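Local coordinates for small ribosomal subunit biogenesis GTPase RsgA (Thermotoga maritima, PDB 1U0L), which probably assists late maturation of the 30S ribosomal subunit as a circularly permuted, zinc-binding GTPase that hydrolyses GTP slowly, at residues F251-C256 against E268-A274. Residues are numbered along the deposited sequence; the frame is centred on the assembly and turned at random.
Sequences FGDKQC and ECGVKEA. With ZN (zinc ion), chain D.
C256 and C269 meet through a shared zinc ion, bound by C256 SG at 2.3 Å and by C269 SG at 2.4 Å; C261 and H263, from the loop between 251-256 and 268-274, complete the four-residue site. At the N-cap of helix 270-277 the C269 sulfur does double duty: besides holding the metal it caps the first turn, accepting K272 N at 3.0 Å in a nearly straight bond (170° at the hydrogen). A zinc-bound thiolate at a helix N-terminus is likely to be stabilised by this bond and by the helix dipole. Beside the site, K254 runs along the start of the helix. Its CB touches CG2 of V271; CG lies over the first turn near G270 O; CD passes to A274, 3.7 Å from CB of that residue; CE keeps alongside the same methyl, and NZ ends near it, making a long salt bridge of 3.8 Å to OD2 of the poorly ordered D253. Bends at chi2 (73°) and chi3 (66°) fold the chain against the helix. Cut back to an alanine here, the chain would keep CB against V271 but would probably leave the A274 methyl without its aliphatic cover from this loop. G270 lies next to Q255 O, where a side chain would point at the 251-256 segment and would probably have little room. The other branch of V271, CG1, stands over the centre of the F251 ring, a CH-pi contact 4.0 Å from the centroid. F251 also meets the rings of F248, H263 and Y288, and V271 reaches Y285, joining the zinc finger to helix 282-296. The contact thus seats the loop after helix 241-244 on the N-terminal turn of helix 270-277, its centre about 27 Å from the centre of the chain.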
loop_
_atom_site.group_PDB
_atom_site.type_symbol
_atom_site.label_atom_id
_atom_site.label_comp_id
_atom_site.label_asym_id
_atom_site.label_seq_id
_atom_site.Cartn_x
_atom_site.Cartn_y
_atom_site.Cartn_z
ATOM N N PHE A 251 -16.012 -10.407 -5.622
ATOM C CA PHE A 251 -17.392 -10.120 -5.250
ATOM C C PHE A 251 -17.802 -8.834 -5.965
ATOM O O PHE A 251 -17.463 -7.731 -5.515
ATOM C CB PHE A 251 -17.519 -9.909 -3.734
ATOM C CG PHE A 251 -16.965 -11.037 -2.891
ATOM C CD1 PHE A 251 -16.199 -12.051 -3.449
ATOM C CD2 PHE A 251 -17.178 -11.047 -1.516
ATOM C CE1 PHE A 251 -15.658 -13.043 -2.659
ATOM C CE2 PHE A 251 -16.636 -12.041 -0.720
ATOM C CZ PHE A 251 -15.876 -13.038 -1.290
ATOM N N GLY A 252 -18.521 -8.972 -7.077
ATOM C CA GLY A 252 -18.946 -7.803 -7.826
ATOM C C GLY A 252 -19.814 -8.183 -9.006
ATOM O O GLY A 252 -21.005 -7.862 -9.046
ATOM N N ASP A 253 -19.216 -8.869 -9.973
ATOM C CA ASP A 253 -19.935 -9.314 -11.159
ATOM C C ASP A 253 -20.883 -10.448 -10.784
ATOM O O ASP A 253 -21.621 -10.956 -11.626
ATOM C CB ASP A 253 -18.955 -9.815 -12.212
ATOM C CG ASP A 253 -18.089 -10.944 -11.699
ATOM O OD1 ASP A 253 -17.202 -10.676 -10.862
ATOM O OD2 ASP A 253 -18.305 -12.101 -12.121
ATOM N N LYS A 254 -20.842 -10.853 -9.518
ATOM C CA LYS A 254 -21.697 -11.923 -9.013
ATOM C C LYS A 254 -23.049 -11.340 -8.565
ATOM O O LYS A 254 -23.095 -10.289 -7.916
ATOM C CB LYS A 254 -21.009 -12.621 -7.834
ATOM C CG LYS A 254 -20.881 -14.127 -7.973
ATOM C CD LYS A 254 -19.817 -14.534 -8.998
ATOM C CE LYS A 254 -18.411 -14.139 -8.549
ATOM N NZ LYS A 254 -17.331 -14.606 -9.471
ATOM N N GLN A 255 -24.142 -12.017 -8.921
ATOM C CA GLN A 255 -25.483 -11.562 -8.555
ATOM C C GLN A 255 -26.114 -12.430 -7.478
ATOM O O GLN A 255 -26.150 -13.661 -7.586
ATOM C CB GLN A 255 -26.404 -11.525 -9.781
ATOM C CG GLN A 255 -26.334 -10.234 -10.589
ATOM C CD GLN A 255 -24.921 -9.887 -11.010
ATOM O OE1 GLN A 255 -24.278 -10.638 -11.744
ATOM N NE2 GLN A 255 -24.426 -8.744 -10.542
ATOM N N CYS A 256 -26.612 -11.766 -6.442
ATOM C CA CYS A 256 -27.255 -12.423 -5.311
ATOM C C CYS A 256 -28.721 -11.997 -5.225
ATOM O O CYS A 256 -29.060 -10.840 -5.504
ATOM C CB CYS A 256 -26.542 -12.049 -4.002
ATOM S SG CYS A 256 -24.842 -12.639 -3.853
ATOM N N GLU A 268 -29.757 -16.989 -1.008
ATOM C CA GLU A 268 -29.307 -17.235 -2.366
ATOM C C GLU A 268 -28.197 -16.247 -2.616
ATOM O O GLU A 268 -28.403 -15.036 -2.531
ATOM C CB GLU A 268 -30.447 -16.998 -3.347
ATOM C CG GLU A 268 -30.087 -17.287 -4.788
ATOM C CD GLU A 268 -31.208 -16.940 -5.753
ATOM O OE1 GLU A 268 -32.324 -17.474 -5.604
ATOM O OE2 GLU A 268 -30.958 -16.117 -6.664
ATOM N N CYS A 269 -27.020 -16.757 -2.932
ATOM C CA CYS A 269 -25.896 -15.870 -3.142
ATOM C C CYS A 269 -25.042 -16.249 -4.338
ATOM O O CYS A 269 -24.503 -17.349 -4.384
ATOM C CB CYS A 269 -25.034 -15.869 -1.888
ATOM S SG CYS A 269 -23.552 -14.911 -2.062
ATOM N N GLY A 270 -24.910 -15.339 -5.296
ATOM C CA GLY A 270 -24.089 -15.634 -6.454
ATOM C C GLY A 270 -22.651 -15.880 -6.039
ATOM O O GLY A 270 -21.913 -16.656 -6.670
ATOM N N VAL A 271 -22.249 -15.203 -4.970
ATOM C CA VAL A 271 -20.910 -15.359 -4.454
ATOM C C VAL A 271 -20.806 -16.750 -3.841
ATOM O O VAL A 271 -19.914 -17.518 -4.207
ATOM C CB VAL A 271 -20.589 -14.300 -3.391
ATOM C CG1 VAL A 271 -19.303 -14.677 -2.686
ATOM C CG2 VAL A 271 -20.434 -12.937 -4.048
ATOM N N LYS A 272 -21.711 -17.090 -2.922
ATOM C CA LYS A 272 -21.673 -18.422 -2.333
ATOM C C LYS A 272 -21.772 -19.486 -3.419
ATOM O O LYS A 272 -21.126 -20.523 -3.331
ATOM C CB LYS A 272 -22.783 -18.604 -1.298
ATOM C CG LYS A 272 -22.412 -17.995 0.038
ATOM C CD LYS A 272 -22.904 -18.828 1.209
ATOM C CE LYS A 272 -24.332 -18.489 1.547
ATOM N NZ LYS A 272 -24.831 -19.348 2.648
ATOM N N GLU A 273 -22.562 -19.220 -4.455
ATOM C CA GLU A 273 -22.705 -20.163 -5.557
ATOM C C GLU A 273 -21.353 -20.348 -6.238
ATOM O O GLU A 273 -20.907 -21.476 -6.453
ATOM C CB GLU A 273 -23.725 -19.652 -6.578
ATOM C CG GLU A 273 -23.818 -20.510 -7.832
ATOM C CD GLU A 273 -24.755 -19.932 -8.878
ATOM O OE1 GLU A 273 -25.960 -19.795 -8.584
ATOM O OE2 GLU A 273 -24.291 -19.614 -9.995
ATOM N N ALA A 274 -20.708 -19.229 -6.561
ATOM C CA ALA A 274 -19.404 -19.211 -7.223
ATOM C C ALA A 274 -18.337 -20.028 -6.490
ATOM O O ALA A 274 -17.482 -20.662 -7.117
ATOM C CB ALA A 274 -18.930 -17.766 -7.376
HETATM ZN ZN ZN D . -24.527 -12.786 -1.621
#